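Local coordinates for protein protocatechuate decarboxylase (Klebsiella pneumoniae, PDB 5O3M) that probably decarboxylates 3,4-dihydroxybenzoate (protocatechuate) to catechol, as a UbiD-family lyase that depends on a prenylated flavin and is here in its apo form, at residues 81-84 with 90-93; 155-160 with 167-172; 173-178 with 249-254; 306-309 with 313-316. One frame throughout, in Å; residues are numbered along the deposited sequence.

Contact 1: residues 81-84 with 90-93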
loop_
_atom_site.group_PDB
_atom_site.type_symbol
_atom_site.label_atom_id
_atom_site.label_comp_id
_atom_site.label_asym_id
_atom_site.label_seq_id
_atom_site.Cartn_x
_atom_site.Cartn_y
_atom_site.Cartn_z
ATOM N N ASN A 81 -13.787 2.775 -55.815
ATOM C CA ASN A 81 -13.853 2.252 -57.176
ATOM C C ASN A 81 -12.748 2.769 -58.084
ATOM O O ASN A 81 -12.451 2.130 -59.097
ATOM C CB ASN A 81 -15.195 2.604 -57.831
ATOM C CG ASN A 81 -16.342 1.793 -57.288
ATOM O OD1 ASN A 81 -16.175 0.630 -56.905
ATOM N ND2 ASN A 81 -17.529 2.397 -57.262
ATOM N N ASN A 82 -12.167 3.919 -57.777
ATOM C CA ASN A 82 -11.248 4.605 -58.683
ATOM C C ASN A 82 -9.906 4.689 -57.963
ATOM O O ASN A 82 -9.724 5.525 -57.074
ATOM C CB ASN A 82 -11.802 5.978 -59.056
ATOM C CG ASN A 82 -10.970 6.699 -60.102
ATOM O OD1 ASN A 82 -9.869 6.275 -60.468
ATOM N ND2 ASN A 82 -11.498 7.817 -60.581
ATOM N N ILE A 83 -8.980 3.815 -58.347
ATOM C CA ILE A 83 -7.712 3.618 -57.659
ATOM C C ILE A 83 -6.604 4.128 -58.565
ATOM O O ILE A 83 -6.334 3.532 -59.614
ATOM C CB ILE A 83 -7.485 2.140 -57.312
ATOM C CG1 ILE A 83 -8.737 1.521 -56.669
ATOM C CG2 ILE A 83 -6.235 1.985 -56.432
ATOM C CD1 ILE A 83 -9.103 2.077 -55.276
ATOM N N LYS A 84 -5.934 5.205 -58.155
ATOM C CA LYS A 84 -4.857 5.756 -58.972
ATOM C C LYS A 84 -3.784 4.702 -59.229
ATOM O O LYS A 84 -3.298 4.046 -58.299
ATOM C CB LYS A 84 -4.238 6.978 -58.298
ATOM C CG LYS A 84 -5.200 8.122 -58.042
ATOM C CD LYS A 84 -4.432 9.402 -57.756
ATOM C CE LYS A 84 -5.324 10.465 -57.154
ATOM N NZ LYS A 84 -4.616 11.765 -57.110
ATOM N N ARG A 90 -10.688 -2.250 -57.383
ATOM C CA ARG A 90 -11.525 -1.530 -56.442
ATOM C C ARG A 90 -11.224 -2.100 -55.068
ATOM O O ARG A 90 -10.924 -3.288 -54.936
ATOM C CB ARG A 90 -13.014 -1.640 -56.796
ATOM C CG ARG A 90 -13.476 -3.044 -57.156
ATOM C CD ARG A 90 -14.988 -3.085 -57.414
ATOM N NE ARG A 90 -15.451 -4.408 -57.828
ATOM C CZ ARG A 90 -16.695 -4.849 -57.654
ATOM N NH1 ARG A 90 -17.600 -4.082 -57.059
ATOM N NH2 ARG A 90 -17.032 -6.063 -58.056
ATOM N N ILE A 91 -11.278 -1.245 -54.051
ATOM C CA ILE A 91 -10.794 -1.590 -52.718
ATOM C C ILE A 91 -11.938 -1.440 -51.729
ATOM O O ILE A 91 -12.641 -0.421 -51.722
ATOM C CB ILE A 91 -9.591 -0.718 -52.313
ATOM C CG1 ILE A 91 -8.487 -0.811 -53.385
ATOM C CG2 ILE A 91 -9.094 -1.084 -50.888
ATOM C CD1 ILE A 91 -7.274 0.036 -53.097
ATOM N N LEU A 92 -12.127 -2.461 -50.903
ATOM C CA LEU A 92 -13.137 -2.448 -49.862
ATOM C C LEU A 92 -12.451 -2.490 -48.507
ATOM O O LEU A 92 -11.573 -3.327 -48.277
ATOM C CB LEU A 92 -14.089 -3.632 -50.013
ATOM C CG LEU A 92 -15.067 -3.900 -48.873
ATOM C CD1 LEU A 92 -16.254 -2.932 -48.919
ATOM C CD2 LEU A 92 -15.503 -5.344 -48.972
ATOM N N VAL A 93 -12.861 -1.592 -47.614
ATOM C CA VAL A 93 -12.366 -1.550 -46.246
ATOM C C VAL A 93 -13.561 -1.403 -45.309
ATOM O O VAL A 93 -14.620 -0.893 -45.700
ATOM C CB VAL A 93 -11.344 -0.401 -46.039
ATOM C CG1 VAL A 93 -10.078 -0.636 -46.865
ATOM C CG2 VAL A 93 -11.973 0.949 -46.384
HETATM O O HOH W 1 -18.087 -1.087 -56.761
#
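I83 and I91 meet in the apolar half of this contact, N81 and R90 in the polar half. Between the isoleucines the delta methyls make the closest approach, I83 CD1 to I91 CD1 at 3.5 Å, and the two side chains cross at about a right angle. I83 also brings its CG2 branch to within 4.0 Å of I91 CD1, so one methyl of I91 rests on both arms of I83. I83 CG1 lies beside its own backbone N, anti to the carbonyl carbon (chi1 -47°), and from there the CD1 end turns toward strand 91-93. V49 packs on I83 and L55 of helix 54-62 on I91, which keeps the patch buried.

The polar half is joined through water. N81 and R90 run side by side in the same direction, with amide and guanidinium planes 42° apart, and the carboxamide oxygen touches R90 only through carbon: N81 OD1 lies 3.9 Å from R90 CB. A water molecule links the heads, donating to N81 OD1 at 2.6 Å and accepting from R90 NH1 at 3.0 Å. From the same amide, N81 ND2 is hydrogen-bonded to E44 and D46, while R90 NH2 is hydrogen-bonded to the carbonyl oxygen of N334.

These partners fix which way round the N81 amide is turned, with its nitrogen facing carboxylates and its oxygen facing the water. The loop 81-84 is thus held against R90 and I91 in the N-terminal domain by buried hydrocarbon at one end and hydrated, partly exposed polar groups at the other.

Contact 2: residues 155-160 with 167-172. With 9JE (pentane-1,5-diol), chain G.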
loop_
_atom_site.group_PDB
_atom_site.type_symbol
_atom_site.label_atom_id
_atom_site.label_comp_id
_atom_site.label_asym_id
_atom_site.label_seq_id
_atom_site.Cartn_x
_atom_site.Cartn_y
_atom_site.Cartn_z
ATOM N N LEU A 155 -1.998 -5.722 -58.226
ATOM C CA LEU A 155 -2.843 -5.571 -57.050
ATOM C C LEU A 155 -2.534 -4.267 -56.329
ATOM O O LEU A 155 -1.357 -3.985 -56.053
ATOM C CB LEU A 155 -2.628 -6.737 -56.070
ATOM C CG LEU A 155 -3.087 -8.108 -56.517
ATOM C CD1 LEU A 155 -3.202 -9.021 -55.305
ATOM C CD2 LEU A 155 -4.427 -7.949 -57.218
ATOM N N PRO A 156 -3.549 -3.457 -55.975
ATOM C CA PRO A 156 -3.308 -2.294 -55.109
ATOM C C PRO A 156 -3.271 -2.714 -53.645
ATOM O O PRO A 156 -4.307 -2.993 -53.036
ATOM C CB PRO A 156 -4.505 -1.381 -55.418
ATOM C CG PRO A 156 -5.610 -2.337 -55.752
ATOM C CD PRO A 156 -4.965 -3.555 -56.384
ATOM N N ALA A 157 -2.066 -2.787 -53.083
ATOM C CA ALA A 157 -1.897 -3.051 -51.661
ATOM C C ALA A 157 -1.829 -1.720 -50.922
ATOM O O ALA A 157 -0.830 -1.006 -51.060
ATOM C CB ALA A 157 -0.637 -3.865 -51.415
ATOM N N PRO A 158 -2.845 -1.341 -50.148
ATOM C CA PRO A 158 -2.811 -0.035 -49.473
ATOM C C PRO A 158 -1.774 0.009 -48.362
ATOM O O PRO A 158 -1.485 -1.002 -47.717
ATOM C CB PRO A 158 -4.226 0.110 -48.900
ATOM C CG PRO A 158 -5.058 -0.844 -49.653
ATOM C CD PRO A 158 -4.162 -1.981 -50.040
ATOM N N THR A 159 -1.201 1.204 -48.154
ATOM C CA THR A 159 -0.384 1.510 -46.983
ATOM C C THR A 159 -1.212 2.356 -46.027
ATOM O O THR A 159 -1.807 3.362 -46.435
ATOM C CB THR A 159 0.898 2.268 -47.335
ATOM O OG1 THR A 159 0.553 3.577 -47.790
ATOM C CG2 THR A 159 1.714 1.554 -48.409
ATOM N N ASN A 160 -1.233 1.951 -44.755
ATOM C CA ASN A 160 -2.083 2.607 -43.762
ATOM C C ASN A 160 -1.571 3.995 -43.394
ATOM O O ASN A 160 -2.364 4.935 -43.275
ATOM C CB ASN A 160 -2.195 1.739 -42.512
ATOM C CG ASN A 160 -3.471 0.935 -42.483
ATOM O OD1 ASN A 160 -4.353 1.190 -41.662
ATOM N ND2 ASN A 160 -3.583 -0.034 -43.384
ATOM N N PRO A 167 3.713 -1.539 -48.746
ATOM C CA PRO A 167 2.304 -1.882 -49.000
ATOM C C PRO A 167 1.906 -3.180 -48.298
ATOM O O PRO A 167 2.686 -4.133 -48.240
ATOM C CB PRO A 167 2.238 -2.034 -50.530
ATOM C CG PRO A 167 3.532 -1.460 -51.062
ATOM C CD PRO A 167 4.542 -1.560 -49.965
ATOM N N PHE A 168 0.668 -3.227 -47.784
ATOM C CA PHE A 168 0.165 -4.392 -47.054
ATOM C C PHE A 168 -1.141 -4.935 -47.629
ATOM O O PHE A 168 -1.989 -4.177 -48.113
ATOM C CB PHE A 168 -0.084 -4.063 -45.564
ATOM C CG PHE A 168 1.145 -4.154 -44.703
ATOM C CD1 PHE A 168 2.054 -3.101 -44.652
ATOM C CD2 PHE A 168 1.381 -5.283 -43.928
ATOM C CE1 PHE A 168 3.187 -3.182 -43.858
ATOM C CE2 PHE A 168 2.515 -5.368 -43.119
ATOM C CZ PHE A 168 3.417 -4.315 -43.093
ATOM N N PHE A 169 -1.296 -6.258 -47.561
ATOM C CA PHE A 169 -2.602 -6.901 -47.492
ATOM C C PHE A 169 -2.841 -7.287 -46.038
ATOM O O PHE A 169 -2.019 -7.997 -45.439
ATOM C CB PHE A 169 -2.678 -8.145 -48.384
ATOM C CG PHE A 169 -2.261 -7.899 -49.826
ATOM C CD1 PHE A 169 -3.085 -7.203 -50.699
ATOM C CD2 PHE A 169 -1.051 -8.381 -50.302
ATOM C CE1 PHE A 169 -2.704 -6.983 -52.020
ATOM C CE2 PHE A 169 -0.664 -8.161 -51.606
ATOM C CZ PHE A 169 -1.503 -7.469 -52.473
ATOM N N CYS A 170 -3.951 -6.816 -45.468
ATOM C CA CYS A 170 -4.209 -6.975 -44.039
ATOM C C CYS A 170 -5.280 -7.999 -43.710
ATOM O O CYS A 170 -5.517 -8.261 -42.528
ATOM C CB CYS A 170 -4.594 -5.629 -43.407
ATOM S SG CYS A 170 -3.243 -4.413 -43.372
ATOM N N LEU A 171 -5.931 -8.597 -44.700
ATOM C CA LEU A 171 -6.984 -9.567 -44.415
ATOM C C LEU A 171 -6.747 -10.854 -45.193
ATOM O O LEU A 171 -7.645 -11.400 -45.835
ATOM C CB LEU A 171 -8.358 -8.972 -44.710
ATOM C CG LEU A 171 -8.942 -8.085 -43.607
ATOM C CD1 LEU A 171 -10.283 -7.560 -44.017
ATOM C CD2 LEU A 171 -9.053 -8.855 -42.271
ATOM N N GLY A 172 -5.514 -11.361 -45.133
ATOM C CA GLY A 172 -5.145 -12.572 -45.838
ATOM C C GLY A 172 -5.406 -13.842 -45.053
ATOM O O GLY A 172 -4.802 -14.067 -43.995
HETATM C C02 9JE G . -6.671 -11.238 -35.802
HETATM C C03 9JE G . -7.463 -10.407 -36.794
HETATM C C04 9JE G . -6.821 -9.060 -37.115
HETATM C C05 9JE G . -6.195 -8.999 -38.513
HETATM C C06 9JE G . -5.383 -7.719 -38.761
HETATM O O01 9JE G . -7.469 -11.454 -34.672
HETATM O O07 9JE G . -4.628 -7.823 -39.951
#
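A157 sits over the ring of F169 and L155 comes at it obliquely. The A157 methyl stands above one face in a CH-pi contact, CB lying 4.0 Å from the ring centroid and 21° off the normal, displaced toward the CE1 rim. L155 crosses F169 at about a right angle and lays CD1 3.6 Å from F169 CZ. The phenylalanine can take both partners because its CG stands anti to its own carbonyl carbon (chi1 -53°), from where the ring swings back toward 155-160.

The same A157 methyl also meets P167, CB to CB at 3.5 Å, so it is wedged between a proline and an aromatic face. Next along, T159 lays CG2 against the P167 backbone, 3.5 Å from P167 CA, while its OG1 is hydrogen-bonded to OD1 of N52. A single backbone hydrogen bond ties the segments, F168 N to P158 O at 3.1 Å; it is nearly straight at the hydrogen, but the nitrogen lies well above the carbonyl plane. At the far end of the contact C170 offers its carbonyl oxygen to the bound pentane-1,5-diol, whose O07 donates to C170 O at 2.8 Å.

The proline-rich loop 155-160 follows helix 151-154 and runs at 83° to the beginning of strand 168-177 in the rift-related domain. Strand 185-196 pairs with that strand and adds V194 to A157 and F169; strand 337-339 contributes L337 to P158 and F169, and strand 305-308 brings M307 against F168 and C170. F498 of the second subunit packs on N160.

Contact 3: residues 173-178 with 249-254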
loop_
_atom_site.group_PDB
_atom_site.type_symbol
_atom_site.label_atom_id
_atom_site.label_comp_id
_atom_site.label_asym_id
_atom_site.label_seq_id
_atom_site.Cartn_x
_atom_site.Cartn_y
_atom_site.Cartn_z
ATOM N N LEU A 173 -6.302 -14.686 -45.557
ATOM C CA LEU A 173 -6.626 -15.953 -44.905
ATOM C C LEU A 173 -5.770 -17.057 -45.525
ATOM O O LEU A 173 -5.973 -17.450 -46.683
ATOM C CB LEU A 173 -8.113 -16.263 -45.022
ATOM C CG LEU A 173 -8.578 -17.495 -44.247
ATOM C CD1 LEU A 173 -9.018 -17.123 -42.803
ATOM C CD2 LEU A 173 -9.703 -18.186 -45.004
ATOM N N ALA A 174 -4.816 -17.557 -44.751
ATOM C CA ALA A 174 -3.898 -18.584 -45.218
ATOM C C ALA A 174 -4.505 -19.963 -45.002
ATOM O O ALA A 174 -5.026 -20.257 -43.920
ATOM C CB ALA A 174 -2.555 -18.476 -44.493
ATOM N N LEU A 175 -4.453 -20.792 -46.043
ATOM C CA LEU A 175 -4.672 -22.228 -45.937
ATOM C C LEU A 175 -3.340 -22.938 -46.135
ATOM O O LEU A 175 -2.536 -22.539 -46.982
ATOM C CB LEU A 175 -5.687 -22.722 -46.970
ATOM C CG LEU A 175 -7.138 -22.660 -46.501
ATOM C CD1 LEU A 175 -7.509 -21.259 -46.053
ATOM C CD2 LEU A 175 -8.056 -23.134 -47.602
ATOM N N ALA A 176 -3.104 -23.981 -45.344
ATOM C CA ALA A 176 -1.839 -24.705 -45.395
ATOM C C ALA A 176 -2.011 -26.054 -44.710
ATOM O O ALA A 176 -2.928 -26.253 -43.908
ATOM C CB ALA A 176 -0.706 -23.907 -44.742
ATOM N N SER A 177 -1.100 -26.973 -45.036
ATOM C CA SER A 177 -1.105 -28.344 -44.543
ATOM C C SER A 177 0.301 -28.736 -44.101
ATOM O O SER A 177 1.299 -28.178 -44.562
ATOM C CB SER A 177 -1.583 -29.343 -45.621
ATOM O OG SER A 177 -2.757 -28.903 -46.279
ATOM N N ASP A 178 0.361 -29.732 -43.226
ATOM C CA ASP A 178 1.638 -30.272 -42.781
ATOM C C ASP A 178 2.371 -30.915 -43.961
ATOM O O ASP A 178 1.762 -31.673 -44.731
ATOM C CB ASP A 178 1.391 -31.299 -41.671
ATOM C CG ASP A 178 2.668 -31.807 -41.039
ATOM O OD1 ASP A 178 3.255 -31.078 -40.213
ATOM O OD2 ASP A 178 3.073 -32.943 -41.359
ATOM N N PHE A 249 -8.049 -33.513 -42.740
ATOM C CA PHE A 249 -8.342 -32.654 -43.890
ATOM C C PHE A 249 -9.469 -31.675 -43.584
ATOM O O PHE A 249 -10.266 -31.325 -44.464
ATOM C CB PHE A 249 -8.682 -33.492 -45.123
ATOM C CG PHE A 249 -7.615 -34.477 -45.489
ATOM C CD1 PHE A 249 -7.649 -35.773 -44.990
ATOM C CD2 PHE A 249 -6.565 -34.107 -46.325
ATOM C CE1 PHE A 249 -6.662 -36.685 -45.327
ATOM C CE2 PHE A 249 -5.577 -35.013 -46.665
ATOM C CZ PHE A 249 -5.625 -36.305 -46.164
ATOM N N GLY A 250 -9.523 -31.219 -42.333
ATOM C CA GLY A 250 -10.689 -30.540 -41.814
ATOM C C GLY A 250 -10.845 -29.077 -42.179
ATOM O O GLY A 250 -11.978 -28.603 -42.322
ATOM N N TYR A 251 -9.744 -28.345 -42.325
ATOM C CA TYR A 251 -9.818 -26.894 -42.483
ATOM C C TYR A 251 -10.845 -26.331 -41.502
ATOM O O TYR A 251 -11.730 -25.545 -41.850
ATOM C CB TYR A 251 -10.141 -26.519 -43.932
ATOM C CG TYR A 251 -9.093 -27.006 -44.906
ATOM C CD1 TYR A 251 -7.898 -26.312 -45.068
ATOM C CD2 TYR A 251 -9.280 -28.173 -45.645
ATOM C CE1 TYR A 251 -6.916 -26.756 -45.947
ATOM C CE2 TYR A 251 -8.307 -28.626 -46.529
ATOM C CZ TYR A 251 -7.127 -27.910 -46.681
ATOM O OH TYR A 251 -6.155 -28.350 -47.559
ATOM N N ASN A 252 -10.702 -26.753 -40.240
ATOM C CA ASN A 252 -11.835 -26.770 -39.320
ATOM C C ASN A 252 -12.349 -25.380 -38.981
ATOM O O ASN A 252 -13.528 -25.240 -38.641
ATOM C CB ASN A 252 -11.465 -27.513 -38.045
ATOM C CG ASN A 252 -11.093 -28.950 -38.305
ATOM O OD1 ASN A 252 -9.942 -29.252 -38.620
ATOM N ND2 ASN A 252 -12.065 -29.850 -38.175
ATOM N N GLU A 253 -11.503 -24.349 -39.043
ATOM C CA GLU A 253 -11.997 -22.999 -38.765
ATOM C C GLU A 253 -13.113 -22.603 -39.726
ATOM O O GLU A 253 -13.946 -21.750 -39.390
ATOM C CB GLU A 253 -10.859 -21.974 -38.831
ATOM C CG GLU A 253 -9.859 -22.056 -37.690
ATOM C CD GLU A 253 -8.781 -23.103 -37.914
ATOM O OE1 GLU A 253 -8.951 -23.982 -38.793
ATOM O OE2 GLU A 253 -7.747 -23.034 -37.213
ATOM N N LEU A 254 -13.143 -23.207 -40.922
ATOM C CA LEU A 254 -14.176 -22.907 -41.906
ATOM C C LEU A 254 -15.532 -23.487 -41.514
ATOM O O LEU A 254 -16.558 -23.048 -42.049
ATOM C CB LEU A 254 -13.748 -23.422 -43.289
ATOM C CG LEU A 254 -12.546 -22.689 -43.903
ATOM C CD1 LEU A 254 -12.102 -23.300 -45.243
ATOM C CD2 LEU A 254 -12.806 -21.161 -44.031
#
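L175 packs on the ring of Y251 where the antiparallel sheet of the rift-related domain, the split-barrel part of UbiD enzymes, is covered by the loop leading into helix 254-261. L173, L175 and S177 alternate along strand 168-177, so all three turn their side chains toward the loop, and the residues between them point elsewhere.

The apolar contacts come first. L175 and Y251 cross at about a right angle, with L175 CG 4.0 Å from Y251 CD1 and L175 CD2 4.1 Å from Y251 CE1; L175 CG and its CD2 branch thus lie against the CD1-CE1 side of the ring, obliquely. Two residues earlier on the strand, L173 CD2 just reaches L254 CD2 at 4.4 Å, a looser touch between branch methyls. Strand 224-230, which pairs with 168-177, supplies T227 and N229 as further neighbours of L175.

Backbone bonding shapes the loop itself. A type I turn runs from Y251 to L254, closed by L254 N to Y251 O at 2.9 Å, and it carries Y251 and L254 to the strand together. Just ahead of this closure, the backbone N of Y251 is hydrogen-bonded to OG1 of T185.

The polar link passes through a third residue. The hydroxyls S177 OG and Y251 OH are 3.7 Å apart, too far for a mutual bond, and both are hydrogen-bonded to the carboxylate of E275, which bridges them across the contact: OE1 pairs with the tyrosine hydroxyl and OE2 with the serine hydroxyl, one oxygen each.

Contact 4: residues 306-309 with 313-316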
loop_
_atom_site.group_PDB
_atom_site.type_symbol
_atom_site.label_atom_id
_atom_site.label_comp_id
_atom_site.label_asym_id
_atom_site.label_seq_id
_atom_site.Cartn_x
_atom_site.Cartn_y
_atom_site.Cartn_z
ATOM N N ALA A 306 6.324 -1.201 -39.060
ATOM C CA ALA A 306 5.534 -2.163 -39.803
ATOM C C ALA A 306 4.259 -1.470 -40.292
ATOM O O ALA A 306 4.225 -0.922 -41.396
ATOM C CB ALA A 306 5.247 -3.385 -38.914
ATOM N N MET A 307 3.215 -1.466 -39.471
ATOM C CA MET A 307 2.034 -0.647 -39.713
ATOM C C MET A 307 1.368 -0.380 -38.370
ATOM O O MET A 307 1.881 -0.831 -37.335
ATOM C CB MET A 307 1.059 -1.340 -40.667
ATOM C CG MET A 307 0.642 -2.705 -40.158
ATOM S SD MET A 307 -0.737 -3.400 -41.058
ATOM C CE MET A 307 -2.096 -2.382 -40.490
ATOM N N PRO A 308 0.233 0.329 -38.348
ATOM C CA PRO A 308 -0.503 0.532 -37.087
ATOM C C PRO A 308 -0.958 -0.787 -36.459
ATOM O O PRO A 308 -1.519 -1.655 -37.128
ATOM C CB PRO A 308 -1.696 1.399 -37.516
ATOM C CG PRO A 308 -1.170 2.161 -38.739
ATOM C CD PRO A 308 -0.323 1.134 -39.455
ATOM N N GLU A 309 -0.701 -0.928 -35.157
ATOM C CA GLU A 309 -1.130 -2.072 -34.359
ATOM C C GLU A 309 -2.438 -1.743 -33.624
ATOM O O GLU A 309 -2.811 -0.578 -33.460
ATOM C CB GLU A 309 -0.031 -2.477 -33.363
ATOM C CG GLU A 309 1.389 -2.730 -33.967
ATOM C CD GLU A 309 1.457 -3.954 -34.880
ATOM O OE1 GLU A 309 0.463 -4.712 -34.972
ATOM O OE2 GLU A 309 2.506 -4.156 -35.519
ATOM N N TYR A 313 -0.875 2.379 -31.918
ATOM C CA TYR A 313 0.471 2.845 -32.206
ATOM C C TYR A 313 1.049 2.029 -33.352
ATOM O O TYR A 313 0.683 0.872 -33.550
ATOM C CB TYR A 313 1.376 2.706 -30.976
ATOM C CG TYR A 313 0.791 3.313 -29.730
ATOM C CD1 TYR A 313 -0.035 2.570 -28.899
ATOM C CD2 TYR A 313 1.075 4.634 -29.372
ATOM C CE1 TYR A 313 -0.576 3.120 -27.737
ATOM C CE2 TYR A 313 0.540 5.203 -28.205
ATOM C CZ TYR A 313 -0.279 4.431 -27.395
ATOM O OH TYR A 313 -0.799 4.959 -26.253
ATOM N N CYS A 314 1.982 2.635 -34.082
ATOM C CA CYS A 314 2.712 1.899 -35.107
ATOM C C CYS A 314 3.675 0.916 -34.472
ATOM O O CYS A 314 4.428 1.269 -33.561
ATOM C CB CYS A 314 3.482 2.857 -36.011
ATOM S SG CYS A 314 2.465 3.582 -37.276
ATOM N N GLY A 315 3.663 -0.310 -34.956
ATOM C CA GLY A 315 4.616 -1.289 -34.480
ATOM C C GLY A 315 5.969 -1.180 -35.174
ATOM O O GLY A 315 6.106 -0.622 -36.266
ATOM N N GLY A 316 6.992 -1.714 -34.510
ATOM C CA GLY A 316 8.309 -1.767 -35.119
ATOM C C GLY A 316 8.360 -2.756 -36.270
ATOM O O GLY A 316 7.635 -3.752 -36.306
#
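P308 and C314 face each other as the antiparallel, non-hydrogen-bonded pair of a short beta hairpin, their CA atoms 4.0 Å apart. Three backbone bonds hold the hairpin together: A306 N to G315 O (2.9 Å), G315 N to M307 O (3.0 Å) and E309 N to Y313 O (2.8 Å), all nearly straight at the hydrogen.

Packing is tight where E309 folds over G315. Having no side chain, the glycine leaves its CA open to E309, which bends at chi2 (-67°) and folds back over the backbone, with E309 CG 3.5 Å from G315 N. The carboxylate passes beside the glycine, OE2 3.7 Å from G315 CA, and ends in a salt bridge with R191.

Contacts are looser between P308 and C314, whose side chains diverge: C314 SG stays 4.1 Å from P308 N and 4.2 Å from P308 CG. At the strand end G316 is exposed, its carbonyl oxygen lying against the A306 methyl.

The M307 side chain packs on F168 and C170 of strand 168-177, while R191 of strand 185-196 also packs on A306. The second subunit reaches the hairpin too: Y313 OH is hydrogen-bonded to T439 and R440 of that subunit, and its P497 packs on C314.

How the contacts relate
Contacts 1, 2 and 4 form a continuous chain of packing. The isoleucines of contact 1 rest on the prolines of contact 2, with I83 CG2 and I91 CD1 each 3.9 Å from P156 CB, which joins the N-terminal and rift-related family regions. Contact 2 in turn meets the hairpin of contact 4 through C170 SG and M307 SD, 3.6 Å apart, and through N160 CB and P308 CD. Contact 3 continues strand 168-177 from contact 2, their centres about 22 Å apart. Pentane-1,5-diol lies nearest contact 2, where C170 binds it. The side chain of M307 is about 6 Å from this diol, that of L173 about 9 Å and that of I91 about 14 Å.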